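PDB 3MES: choline kinase from Cryptosporidium parvum, which probably transfers a phosphate from ATP to choline, and perhaps to ethanolamine, and binds ADP and magnesium. Local coordinates for residues G56-N61 and I105-Y110; K76-G81 and L86-I91; D125-L130 and P137-D142; I148-D153 and N280-D285. All blocks are in the same frame, centred on the assembly; numbering follows the deposited sequence.

Contact 1 (G56-N61 and I105-Y110); sequences GICRKN and ILFRIY. With ADP (adenosine-5'-diphosphate), chain I.
The ring of F107 meets I57 and C58 on helix 51-61. From I57 it is the CG2 methyl that arrives, at the rim of the ring and close to its plane, with I57 CG2 3.8 Å from F107 CE1; the two side chains cross at about a right angle. The branch is placed there by the first torsion of I57 (chi1 -71°), which turns CG1 back beside the backbone N and sets CG2 anti to that N, toward the strand. C58 SG sits 3.7 Å from F107 CD1 and 4.9 Å from the ring centroid, an oblique Cys sulfur-aromatic contact, and I105 CD1 reaches the same sulfur more loosely. I105 and F107, two apart on strand 104-109, thus share one face of the five-stranded antiparallel sheet of the kinase-like N-terminal lobe, and the helix packs across that face at a steep angle. L106 and R108 project from the other face, into the ADP pocket. L106 CG lies 3.7 Å from ADP N7, against the adenine. R108 swings its guanidinium round by a bend at chi3 (-66°) to grip both phosphates: R108 NH2 donates an almost straight bond of 2.7 Å to ADP O2A, and R108 NH1 one of 3.1 Å to ADP O2B. R108 NE forms a salt bridge with E149, which also lines the ADP pocket; this probably helps fix the rotation of the group. On the helix, the amide of N61 folds back, and its ND2 donates to I57 O at 2.6 Å.

Contact 2 (K76-G81 and L86-I91); sequences KQIFSG and LFVVSI. With ADP (adenosine-5'-diphosphate), chain I.
Q77 and F87 face each other as a non-hydrogen-bonded pair in the antiparallel beta hairpin of strands 73-78 and 85-91, whose connection forms part of the nucleotide site. The Q77 side chain runs out extended, CG anti to the backbone N (chi1 179°), and lies along the F87 ring at a slant, amide and ring planes 41° apart. Q77 CB is tight against the ring, 3.3 Å from F87 CE1, while the carboxamide carbon and oxygen continue past CE1 and CZ. F79 adds a second aromatic neighbour, with Q77 CG over one face of its ring.

On the opposite face of the sheet, I78 crosses L86 and V88 obliquely. Its CG1 occupies the position between the backbone N and the carbonyl carbon (chi1 61°), which brings I78 CG1 to 3.6 Å from L86 CB and leaves I78 CG2 to meet V88 CG2 at 3.8 Å. The tips of this apolar group turn to the nucleotide: L86 CD1 lies 3.4 Å from ADP O5', and I78 CD1 touches the ribose ring oxygen. G81 passes close beside the diphosphate, with G81 CA 3.5 Å from ADP O3A.

Backbone bonds join the strands in both directions between K76 and V88 and from I78 N to L86 O. Beyond them the hairpin opens around a water, which accepts from Q77 NE2 at 2.6 Å and from L86 N at 3.0 Å, and donates to I78 O at 2.7 Å, tying the glutamine amide to both strands.

Contact 3 (D125-L130 and P137-D142); sequences DVFRYL and PNIIAD
This is a mixed apolar and ionic contact between helix 120-132 and the edge strand 139-143 with the residues just before it, at the border of the sheet of the N-terminal lobe. F127 supplies the apolar part. With CG anti to the backbone N (chi1 -176°), its ring reaches across to touch both P137 and I139: F127 CE1 is 4.1 Å from P137 CD, and F127 CE2 is 4.0 Å from I139 CG1. I139 also spreads to the next helix residue, where its CD1 meets R128 CG at 3.7 Å. The strand bears a classic beta bulge, I140 and A141 both facing I148 on the neighbouring strand, and beyond this corner D142 points back to the helix. There R128, bent at chi3 (-81°), forms a salt bridge in which R128 NH2 donates to D142 OD2 at 2.9 Å. The bond is fairly straight (163°) and uses the syn lone pair of the oxygen; guanidinium and carboxylate are nearly coplanar, although the chains cross at about a right angle. P137 also touches ADP, while E149 packs against both F127 and P137, linking the F127-P137 part of the contact to the nucleotide pocket.

Contact 4 (I148-D153 and N280-D285); sequences IEEFID and NIRMID. With ADP (adenosine-5'-diphosphate), chain I; PT3 (N-propyl-tartramic acid), chain L.
Van der Waals packing joins I152 and R282, the main pair across the two segments. I152 CD1 touches the end of the guanidinium, 3.8 Å from R282 NH1, from an oblique direction, and the chains cross at about a right angle. Bends at chi2 and chi3 (63°) lift the arginine head from strand 281-283 up to the isoleucine.

The electrostatic part is looser. E150 OE1 lies 4.2 Å from R282 NH1, beyond a salt bridge, with carboxylate and guanidinium planes 69° apart. The attraction is probably modest, and each group has another partner: E150 OE1 accepts from N138 N, and R282 NH2 makes a weak bond to I135 O.

Hydrogen bonds to ADP come from 148-153. I152 N donates to ADP N1 at 2.8 Å; the adenine amino group N6 gives a bond of 3.1 Å to E150 O and a weak one of 3.4 Å to E149 OE1. These recognise the pairing edge of the base.

Packing completes the nucleotide's surroundings. F151 turns one ring face to ADP C2, which lies over its rim, and from the other segment I284 CD1 meets the ribose at ADP C3', 3.6 Å away. The backbone donor at I152 and carbonyl at E150 match the adenine-binding hinge of the protein-kinase-like fold, here linking the N-terminal sheet to the strands of the C-terminal lobe.

In the fold
Contacts 1 and 2 share the five-stranded sheet through neighbouring strands 85-91 and 104-109, and contact 2 is nested in the loop that contact 1 closes. Contact 1 is the buried one, apolar with a sulfur-aromatic touch; the others are partly buried. Contact 2 alone is held by backbone bonds between its segments, as befits a hairpin, whereas contact 3, at the far edge strand, combines a salt bridge with apolar packing. Contact 4 joins that sheet to the smaller three-stranded one with little direct bonding, ADP bridging between. Around the nucleotide, contact 1 meets phosphates and adenine, contact 2 phosphates and ribose, contact 4 adenine and ribose; backbone pairing of L106 with E149 joins contacts 1 and 4.

Contact 1 (G56-N61 and I105-Y110)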
# COMPACT_ATOMS: atom_id res chain seq x y z
N GLY B 56 -0.24 18.71 32.01
CA GLY B 56 0.64 19.88 32.05
C GLY B 56 1.80 19.72 31.08
O GLY B 56 2.14 20.65 30.35
N ILE B 57 2.39 18.54 31.06
CA ILE B 57 3.50 18.24 30.17
C ILE B 57 3.08 18.31 28.70
O ILE B 57 3.85 18.73 27.84
CB ILE B 57 4.11 16.86 30.47
CG1 ILE B 57 4.87 16.89 31.79
CG2 ILE B 57 5.02 16.41 29.33
CD1 ILE B 57 5.38 15.54 32.25
N CYS B 58 1.84 17.91 28.43
CA CYS B 58 1.32 17.90 27.06
C CYS B 58 1.02 19.30 26.53
O CYS B 58 1.42 19.65 25.42
CB CYS B 58 0.07 17.02 26.96
SG CYS B 58 0.39 15.23 27.05
N ARG B 59 0.31 20.11 27.32
CA ARG B 59 -0.07 21.44 26.86
C ARG B 59 1.17 22.31 26.64
O ARG B 59 1.14 23.25 25.85
CB ARG B 59 -1.02 22.13 27.85
CG ARG B 59 -1.73 21.19 28.79
CD ARG B 59 -3.21 21.53 28.94
NE ARG B 59 -3.51 22.95 28.72
CZ ARG B 59 -3.44 23.89 29.66
NH1 ARG B 59 -3.06 23.58 30.89
NH2 ARG B 59 -3.75 25.14 29.36
N LYS B 60 2.24 21.98 27.35
CA LYS B 60 3.46 22.78 27.31
C LYS B 60 4.34 22.46 26.11
O LYS B 60 5.09 23.31 25.63
CB LYS B 60 4.25 22.60 28.61
CG LYS B 60 5.58 23.32 28.63
CD LYS B 60 6.28 23.14 29.97
CE LYS B 60 7.56 23.96 30.04
NZ LYS B 60 8.16 23.92 31.40
N ASN B 61 4.25 21.22 25.63
CA ASN B 61 5.18 20.73 24.62
C ASN B 61 4.53 20.40 23.28
O ASN B 61 5.20 20.35 22.25
CB ASN B 61 5.94 19.52 25.15
CG ASN B 61 6.81 19.87 26.35
OD1 ASN B 61 7.89 20.44 26.20
ND2 ASN B 61 6.34 19.52 27.54
N ILE B 105 -2.35 11.87 21.03
CA ILE B 105 -0.93 11.54 21.13
C ILE B 105 -0.72 10.31 22.00
O ILE B 105 -1.63 9.89 22.72
CB ILE B 105 -0.08 12.72 21.67
CG1 ILE B 105 -0.40 13.00 23.14
CG2 ILE B 105 -0.26 13.96 20.80
CD1 ILE B 105 0.24 12.03 24.11
N LEU B 106 0.48 9.75 21.93
CA LEU B 106 0.84 8.58 22.72
C LEU B 106 1.88 9.00 23.76
O LEU B 106 3.00 9.38 23.41
CB LEU B 106 1.39 7.48 21.81
CG LEU B 106 1.67 6.09 22.40
CD1 LEU B 106 2.91 6.10 23.28
CD2 LEU B 106 0.45 5.57 23.15
N PHE B 107 1.50 8.94 25.03
CA PHE B 107 2.40 9.34 26.11
C PHE B 107 3.11 8.13 26.68
O PHE B 107 2.49 7.26 27.29
CB PHE B 107 1.62 10.06 27.22
CG PHE B 107 2.48 10.92 28.11
CD1 PHE B 107 2.54 12.29 27.92
CD2 PHE B 107 3.22 10.35 29.13
CE1 PHE B 107 3.33 13.08 28.74
CE2 PHE B 107 4.01 11.14 29.95
CZ PHE B 107 4.06 12.50 29.75
N ARG B 108 4.42 8.06 26.48
CA ARG B 108 5.20 6.90 26.89
C ARG B 108 6.13 7.21 28.05
O ARG B 108 6.99 8.09 27.96
CB ARG B 108 6.01 6.37 25.70
CG ARG B 108 6.93 5.21 26.04
CD ARG B 108 7.76 4.78 24.84
NE ARG B 108 6.94 4.23 23.76
CZ ARG B 108 6.58 2.95 23.68
NH1 ARG B 108 6.96 2.09 24.61
NH2 ARG B 108 5.83 2.53 22.67
N ILE B 109 5.96 6.49 29.15
CA ILE B 109 6.85 6.60 30.30
C ILE B 109 7.69 5.32 30.44
O ILE B 109 7.14 4.23 30.58
CB ILE B 109 6.08 6.86 31.60
CG1 ILE B 109 5.20 8.11 31.45
CG2 ILE B 109 7.04 7.02 32.77
CD1 ILE B 109 4.55 8.56 32.74
N TYR B 110 9.00 5.47 30.39
CA TYR B 110 9.90 4.32 30.40
C TYR B 110 9.88 3.57 31.73
O TYR B 110 10.22 4.12 32.77
CB TYR B 110 11.33 4.74 30.07
CG TYR B 110 11.46 5.51 28.77
CD1 TYR B 110 10.88 5.04 27.60
CD2 TYR B 110 12.17 6.70 28.72
CE1 TYR B 110 11.00 5.73 26.42
CE2 TYR B 110 12.30 7.41 27.53
CZ TYR B 110 11.71 6.91 26.39
OH TYR B 110 11.82 7.60 25.20
PB ADP I . 6.03 -1.94 25.53
O1B ADP I . 5.63 -1.90 26.99
O2B ADP I . 7.09 -0.95 25.14
O3B ADP I . 6.23 -3.34 24.99
PA ADP I . 4.54 -1.37 23.19
O1A ADP I . 4.88 -2.73 22.62
O2A ADP I . 5.21 -0.13 22.65
O3A ADP I . 4.71 -1.40 24.79
O5' ADP I . 2.95 -1.18 23.08
C5' ADP I . 2.37 -0.54 21.96
C4' ADP I . 0.92 -0.98 21.87
O4' ADP I . 0.09 0.12 22.26
C3' ADP I . 0.56 -1.34 20.45
O3' ADP I . 0.10 -2.69 20.39
C2' ADP I . -0.54 -0.39 20.05
O2' ADP I . -1.79 -1.06 20.10
C1' ADP I . -0.48 0.71 21.09
N9 ADP I . 0.43 1.78 20.64
C8 ADP I . 1.72 1.93 21.00
N7 ADP I . 2.29 3.01 20.41
C5 ADP I . 1.34 3.58 19.64
C6 ADP I . 1.27 4.76 18.75
N6 ADP I . 2.34 5.56 18.55
N1 ADP I . 0.09 5.01 18.13
C2 ADP I . -0.99 4.22 18.32
N3 ADP I . -1.00 3.14 19.12
C4 ADP I . 0.12 2.77 19.79

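Contact 2 (K76-G81 and L86-I91)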
# COMPACT_ATOMS: atom_id res chain seq x y z
N LYS B 76 -6.08 8.40 29.06
CA LYS B 76 -6.56 7.05 29.28
C LYS B 76 -5.42 6.05 29.10
O LYS B 76 -4.89 5.88 28.00
CB LYS B 76 -7.74 6.73 28.36
CG LYS B 76 -7.48 5.63 27.35
CD LYS B 76 -7.75 4.26 27.97
CE LYS B 76 -7.49 3.14 26.97
NZ LYS B 76 -8.54 3.05 25.92
N GLN B 77 -5.03 5.40 30.19
CA GLN B 77 -3.93 4.45 30.17
C GLN B 77 -4.32 3.14 29.50
O GLN B 77 -5.37 2.57 29.78
CB GLN B 77 -3.42 4.18 31.58
CG GLN B 77 -2.28 3.18 31.64
CD GLN B 77 -1.59 3.15 32.98
OE1 GLN B 77 -2.13 3.64 33.97
NE2 GLN B 77 -0.40 2.57 33.03
N ILE B 78 -3.46 2.67 28.60
CA ILE B 78 -3.65 1.38 27.95
C ILE B 78 -2.63 0.40 28.51
O ILE B 78 -1.51 0.78 28.82
CB ILE B 78 -3.50 1.47 26.42
CG1 ILE B 78 -2.09 1.95 26.06
CG2 ILE B 78 -4.54 2.39 25.84
CD1 ILE B 78 -1.86 2.06 24.57
N PHE B 79 -3.03 -0.86 28.64
CA PHE B 79 -2.18 -1.86 29.29
C PHE B 79 -1.85 -3.01 28.36
O PHE B 79 -1.60 -4.13 28.80
CB PHE B 79 -2.85 -2.37 30.57
CG PHE B 79 -3.26 -1.27 31.52
CD1 PHE B 79 -2.41 -0.88 32.54
CD2 PHE B 79 -4.48 -0.64 31.38
CE1 PHE B 79 -2.77 0.14 33.41
CE2 PHE B 79 -4.85 0.38 32.25
CZ PHE B 79 -4.00 0.76 33.27
N SER B 80 -1.85 -2.73 27.06
CA SER B 80 -1.51 -3.74 26.06
C SER B 80 -0.00 -3.91 25.95
O SER B 80 0.48 -4.82 25.27
CB SER B 80 -2.10 -3.37 24.71
OG SER B 80 -1.97 -4.44 23.79
N GLY B 81 0.74 -3.03 26.62
CA GLY B 81 2.20 -3.06 26.59
C GLY B 81 2.78 -4.07 27.56
O GLY B 81 2.05 -4.76 28.27
N LEU B 86 1.87 3.36 29.12
CA LEU B 86 1.38 4.02 27.92
C LEU B 86 0.04 4.70 28.17
O LEU B 86 -0.83 4.16 28.86
CB LEU B 86 1.26 3.03 26.76
CG LEU B 86 2.53 2.25 26.40
CD1 LEU B 86 2.30 1.40 25.15
CD2 LEU B 86 3.72 3.18 26.20
N PHE B 87 -0.12 5.89 27.61
CA PHE B 87 -1.37 6.63 27.73
C PHE B 87 -1.75 7.21 26.39
O PHE B 87 -0.91 7.73 25.66
CB PHE B 87 -1.23 7.76 28.75
CG PHE B 87 -0.77 7.32 30.11
CD1 PHE B 87 -1.69 6.98 31.09
CD2 PHE B 87 0.58 7.26 30.41
CE1 PHE B 87 -1.27 6.57 32.34
CE2 PHE B 87 1.01 6.85 31.66
CZ PHE B 87 0.08 6.51 32.63
N VAL B 88 -3.04 7.12 26.05
CA VAL B 88 -3.55 7.82 24.89
C VAL B 88 -4.18 9.12 25.37
O VAL B 88 -5.17 9.10 26.11
CB VAL B 88 -4.57 6.99 24.12
CG1 VAL B 88 -4.92 7.68 22.81
CG2 VAL B 88 -4.03 5.60 23.85
N VAL B 89 -3.60 10.24 24.96
CA VAL B 89 -4.09 11.55 25.37
C VAL B 89 -4.81 12.22 24.21
O VAL B 89 -4.18 12.61 23.23
CB VAL B 89 -2.95 12.45 25.87
CG1 VAL B 89 -3.51 13.76 26.41
CG2 VAL B 89 -2.13 11.74 26.93
N SER B 90 -6.12 12.36 24.33
CA SER B 90 -6.93 12.90 23.24
C SER B 90 -7.57 14.24 23.60
O SER B 90 -7.76 14.56 24.78
CB SER B 90 -8.02 11.91 22.85
OG SER B 90 -7.47 10.63 22.58
N ILE B 91 -7.91 15.01 22.58
CA ILE B 91 -8.75 16.18 22.74
C ILE B 91 -10.17 15.77 22.37
O ILE B 91 -10.44 15.35 21.25
CB ILE B 91 -8.30 17.33 21.82
CG1 ILE B 91 -6.84 17.69 22.09
CG2 ILE B 91 -9.19 18.55 22.01
CD1 ILE B 91 -6.55 18.09 23.52
PB ADP I . 6.03 -1.94 25.53
O1B ADP I . 5.63 -1.90 26.99
O2B ADP I . 7.09 -0.95 25.14
O3B ADP I . 6.23 -3.34 24.99
PA ADP I . 4.54 -1.37 23.19
O1A ADP I . 4.88 -2.73 22.62
O2A ADP I . 5.21 -0.13 22.65
O3A ADP I . 4.71 -1.40 24.79
O5' ADP I . 2.95 -1.18 23.08
C5' ADP I . 2.37 -0.54 21.96
C4' ADP I . 0.92 -0.98 21.87
O4' ADP I . 0.09 0.12 22.26
C3' ADP I . 0.56 -1.34 20.45
O3' ADP I . 0.10 -2.69 20.39
C2' ADP I . -0.54 -0.39 20.05
O2' ADP I . -1.79 -1.06 20.10
C1' ADP I . -0.48 0.71 21.09
N9 ADP I . 0.43 1.78 20.64
C8 ADP I . 1.72 1.93 21.00
N7 ADP I . 2.29 3.01 20.41
C5 ADP I . 1.34 3.58 19.64
C6 ADP I . 1.27 4.76 18.75
N6 ADP I . 2.34 5.56 18.55
N1 ADP I . 0.09 5.01 18.13
C2 ADP I . -0.99 4.22 18.32
N3 ADP I . -1.00 3.14 19.12
C4 ADP I . 0.12 2.77 19.79
O HOH W 1 0.21 1.47 30.75

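Contact 3 (D125-L130 and P137-D142)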
# COMPACT_ATOMS: atom_id res chain seq x y z
N ASP B 125 18.14 5.04 20.86
CA ASP B 125 18.95 5.64 19.81
C ASP B 125 18.40 5.29 18.43
O ASP B 125 18.30 6.14 17.56
CB ASP B 125 20.40 5.18 19.94
CG ASP B 125 21.32 5.89 18.97
OD1 ASP B 125 21.01 7.04 18.59
OD2 ASP B 125 22.36 5.30 18.59
N VAL B 126 18.05 4.02 18.26
CA VAL B 126 17.52 3.53 16.98
C VAL B 126 16.14 4.12 16.69
O VAL B 126 15.86 4.53 15.57
CB VAL B 126 17.44 1.99 16.96
CG1 VAL B 126 16.61 1.53 15.77
CG2 VAL B 126 18.83 1.38 16.92
N PHE B 127 15.28 4.14 17.71
CA PHE B 127 13.94 4.67 17.54
C PHE B 127 13.94 6.13 17.10
O PHE B 127 13.17 6.52 16.21
CB PHE B 127 13.12 4.51 18.82
CG PHE B 127 11.69 4.94 18.69
CD1 PHE B 127 10.75 4.11 18.09
CD2 PHE B 127 11.28 6.19 19.14
CE1 PHE B 127 9.43 4.52 17.96
CE2 PHE B 127 9.96 6.60 19.02
CZ PHE B 127 9.03 5.76 18.43
N ARG B 128 14.79 6.94 17.72
CA ARG B 128 14.85 8.36 17.39
C ARG B 128 15.21 8.59 15.92
O ARG B 128 14.70 9.51 15.29
CB ARG B 128 15.83 9.10 18.30
CG ARG B 128 15.25 9.43 19.67
CD ARG B 128 16.09 10.47 20.40
NE ARG B 128 17.26 9.88 21.05
CZ ARG B 128 17.41 9.76 22.36
NH1 ARG B 128 18.51 9.22 22.86
NH2 ARG B 128 16.46 10.20 23.18
N TYR B 129 16.09 7.75 15.39
CA TYR B 129 16.46 7.84 13.98
C TYR B 129 15.27 7.49 13.10
O TYR B 129 14.88 8.27 12.23
CB TYR B 129 17.63 6.91 13.67
CG TYR B 129 17.99 6.86 12.21
CD1 TYR B 129 18.49 7.99 11.56
CD2 TYR B 129 17.84 5.69 11.47
CE1 TYR B 129 18.82 7.95 10.22
CE2 TYR B 129 18.17 5.65 10.13
CZ TYR B 129 18.66 6.78 9.51
OH TYR B 129 18.99 6.75 8.17
N LEU B 130 14.70 6.32 13.33
CA LEU B 130 13.54 5.86 12.58
C LEU B 130 12.42 6.90 12.64
O LEU B 130 11.70 7.11 11.66
CB LEU B 130 13.06 4.52 13.11
CG LEU B 130 14.08 3.39 13.01
CD1 LEU B 130 13.54 2.11 13.64
CD2 LEU B 130 14.47 3.15 11.55
N PRO B 137 6.69 6.28 14.44
CA PRO B 137 5.81 7.38 14.83
C PRO B 137 6.63 8.62 15.19
O PRO B 137 7.67 8.51 15.82
CB PRO B 137 5.10 6.84 16.07
CG PRO B 137 5.13 5.36 15.91
CD PRO B 137 6.43 5.06 15.22
N ASN B 138 6.15 9.79 14.78
CA ASN B 138 6.85 11.04 15.04
C ASN B 138 7.01 11.34 16.53
O ASN B 138 6.09 11.11 17.31
CB ASN B 138 6.14 12.20 14.34
CG ASN B 138 6.99 13.46 14.31
OD1 ASN B 138 6.47 14.57 14.45
ND2 ASN B 138 8.29 13.29 14.13
N ILE B 139 8.18 11.84 16.91
CA ILE B 139 8.42 12.28 18.28
C ILE B 139 8.09 13.76 18.41
O ILE B 139 8.67 14.59 17.73
CB ILE B 139 9.89 12.07 18.70
CG1 ILE B 139 10.23 10.58 18.79
CG2 ILE B 139 10.16 12.74 20.04
CD1 ILE B 139 11.69 10.32 19.07
N ILE B 140 7.15 14.08 19.30
CA ILE B 140 6.75 15.46 19.51
C ILE B 140 7.55 16.10 20.64
O ILE B 140 7.91 17.27 20.58
CB ILE B 140 5.24 15.56 19.79
CG1 ILE B 140 4.45 15.00 18.61
CG2 ILE B 140 4.84 17.00 20.08
CD1 ILE B 140 2.98 14.78 18.90
N ALA B 141 7.82 15.31 21.68
CA ALA B 141 8.64 15.76 22.80
C ALA B 141 9.46 14.59 23.33
O ALA B 141 8.95 13.48 23.47
CB ALA B 141 7.78 16.36 23.90
N ASP B 142 10.73 14.85 23.63
CA ASP B 142 11.66 13.80 24.01
C ASP B 142 12.44 14.15 25.28
O ASP B 142 13.29 15.04 25.26
CB ASP B 142 12.63 13.52 22.85
CG ASP B 142 13.62 12.42 23.18
OD1 ASP B 142 13.75 12.06 24.36
OD2 ASP B 142 14.28 11.92 22.24

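Contact 4 (I148-D153 and N280-D285)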
# COMPACT_ATOMS: atom_id res chain seq x y z
N ILE B 148 6.73 12.01 24.06
CA ILE B 148 5.41 12.20 23.47
C ILE B 148 5.47 11.82 21.99
O ILE B 148 6.23 12.42 21.22
CB ILE B 148 4.94 13.66 23.59
CG1 ILE B 148 4.89 14.08 25.06
CG2 ILE B 148 3.57 13.84 22.94
CD1 ILE B 148 4.48 15.53 25.26
N GLU B 149 4.69 10.82 21.60
CA GLU B 149 4.68 10.35 20.23
C GLU B 149 3.39 10.71 19.50
O GLU B 149 2.35 10.92 20.12
CB GLU B 149 4.84 8.83 20.18
CG GLU B 149 6.07 8.28 20.86
CD GLU B 149 6.12 6.77 20.78
OE1 GLU B 149 5.33 6.19 20.01
OE2 GLU B 149 6.95 6.16 21.50
N GLU B 150 3.48 10.75 18.18
CA GLU B 150 2.30 10.83 17.34
C GLU B 150 1.46 9.58 17.55
O GLU B 150 1.99 8.46 17.54
CB GLU B 150 2.72 10.93 15.87
CG GLU B 150 1.65 10.55 14.88
CD GLU B 150 2.17 10.48 13.46
OE1 GLU B 150 3.40 10.34 13.28
OE2 GLU B 150 1.35 10.56 12.52
N PHE B 151 0.16 9.75 17.77
CA PHE B 151 -0.71 8.60 17.92
C PHE B 151 -1.15 8.07 16.56
O PHE B 151 -1.90 8.72 15.84
CB PHE B 151 -1.94 8.93 18.77
CG PHE B 151 -2.86 7.76 18.98
CD1 PHE B 151 -2.62 6.84 19.98
CD2 PHE B 151 -3.96 7.58 18.16
CE1 PHE B 151 -3.46 5.76 20.17
CE2 PHE B 151 -4.81 6.50 18.34
CZ PHE B 151 -4.55 5.59 19.35
N ILE B 152 -0.67 6.88 16.21
CA ILE B 152 -1.07 6.21 14.99
C ILE B 152 -2.46 5.60 15.18
O ILE B 152 -2.60 4.54 15.79
CB ILE B 152 -0.09 5.08 14.62
CG1 ILE B 152 1.34 5.63 14.55
CG2 ILE B 152 -0.50 4.41 13.32
CD1 ILE B 152 1.49 6.90 13.74
N ASP B 153 -3.48 6.27 14.68
CA ASP B 153 -4.85 5.81 14.90
C ASP B 153 -5.32 4.89 13.78
O ASP B 153 -5.58 5.32 12.66
CB ASP B 153 -5.82 6.99 15.07
CG ASP B 153 -6.05 7.75 13.78
OD1 ASP B 153 -5.07 7.99 13.05
OD2 ASP B 153 -7.21 8.12 13.51
N ASN B 280 -3.22 3.61 4.56
CA ASN B 280 -2.11 2.66 4.56
C ASN B 280 -1.97 1.86 5.84
O ASN B 280 -2.66 2.11 6.83
CB ASN B 280 -0.79 3.38 4.26
CG ASN B 280 -0.46 4.46 5.27
OD1 ASN B 280 0.47 4.33 6.06
ND2 ASN B 280 -1.25 5.53 5.27
N ILE B 281 -1.08 0.87 5.79
CA ILE B 281 -0.72 0.10 6.97
C ILE B 281 0.60 0.65 7.51
O ILE B 281 1.52 0.95 6.74
CB ILE B 281 -0.54 -1.39 6.64
CG1 ILE B 281 -1.76 -1.92 5.90
CG2 ILE B 281 -0.29 -2.19 7.91
CD1 ILE B 281 -1.62 -3.35 5.42
N ARG B 282 0.70 0.80 8.82
CA ARG B 282 1.92 1.32 9.43
C ARG B 282 2.53 0.34 10.42
O ARG B 282 1.82 -0.38 11.12
CB ARG B 282 1.67 2.67 10.09
CG ARG B 282 1.21 3.74 9.12
CD ARG B 282 1.68 5.10 9.56
NE ARG B 282 3.14 5.20 9.55
CZ ARG B 282 3.81 6.29 9.93
NH1 ARG B 282 3.14 7.36 10.35
NH2 ARG B 282 5.13 6.30 9.90
N MET B 283 3.86 0.33 10.47
CA MET B 283 4.59 -0.54 11.39
C MET B 283 4.85 0.17 12.71
O MET B 283 5.14 1.37 12.73
CB MET B 283 5.92 -0.98 10.77
CG MET B 283 5.80 -1.69 9.43
SD MET B 283 7.40 -1.98 8.66
CE MET B 283 7.97 -0.30 8.41
N ILE B 284 4.75 -0.56 13.81
CA ILE B 284 5.12 -0.03 15.12
C ILE B 284 5.95 -1.03 15.90
O ILE B 284 6.21 -2.14 15.44
CB ILE B 284 3.88 0.37 15.95
CG1 ILE B 284 2.92 -0.82 16.09
CG2 ILE B 284 3.16 1.55 15.32
CD1 ILE B 284 1.85 -0.63 17.15
N ASP B 285 6.38 -0.63 17.10
CA ASP B 285 7.14 -1.51 17.98
C ASP B 285 8.46 -1.93 17.35
O ASP B 285 8.59 -3.05 16.84
CB ASP B 285 6.31 -2.73 18.37
CG ASP B 285 6.90 -3.49 19.55
OD1 ASP B 285 6.48 -4.64 19.79
OD2 ASP B 285 7.78 -2.93 20.23
PB ADP I . 6.03 -1.94 25.53
O1B ADP I . 5.63 -1.90 26.99
O2B ADP I . 7.09 -0.95 25.14
O3B ADP I . 6.23 -3.34 24.99
PA ADP I . 4.54 -1.37 23.19
O1A ADP I . 4.88 -2.73 22.62
O2A ADP I . 5.21 -0.13 22.65
O3A ADP I . 4.71 -1.40 24.79
O5' ADP I . 2.95 -1.18 23.08
C5' ADP I . 2.37 -0.54 21.96
C4' ADP I . 0.92 -0.98 21.87
O4' ADP I . 0.09 0.12 22.26
C3' ADP I . 0.56 -1.34 20.45
O3' ADP I . 0.10 -2.69 20.39
C2' ADP I . -0.54 -0.39 20.05
O2' ADP I . -1.79 -1.06 20.10
C1' ADP I . -0.48 0.71 21.09
N9 ADP I . 0.43 1.78 20.64
C8 ADP I . 1.72 1.93 21.00
N7 ADP I . 2.29 3.01 20.41
C5 ADP I . 1.34 3.58 19.64
C6 ADP I . 1.27 4.76 18.75
N6 ADP I . 2.34 5.56 18.55
N1 ADP I . 0.09 5.01 18.13
C2 ADP I . -0.99 4.22 18.32
N3 ADP I . -1.00 3.14 19.12
C4 ADP I . 0.12 2.77 19.79
O1 PT3 L . 6.53 -5.43 21.88
O11 PT3 L . 7.17 -6.05 23.93
C1 PT3 L . 6.45 -6.14 22.91
C2 PT3 L . 5.40 -7.25 22.89
O2 PT3 L . 5.36 -7.93 24.14
C3 PT3 L . 5.78 -8.22 21.77
O3 PT3 L . 5.96 -9.53 22.30
C4 PT3 L . 4.64 -8.21 20.76
O41 PT3 L . 4.87 -8.34 19.56
N4 PT3 L . 3.43 -8.03 21.29
C41 PT3 L . 2.22 -7.97 20.47
C42 PT3 L . 0.98 -8.17 21.35
C43 PT3 L . 0.19 -9.39 20.90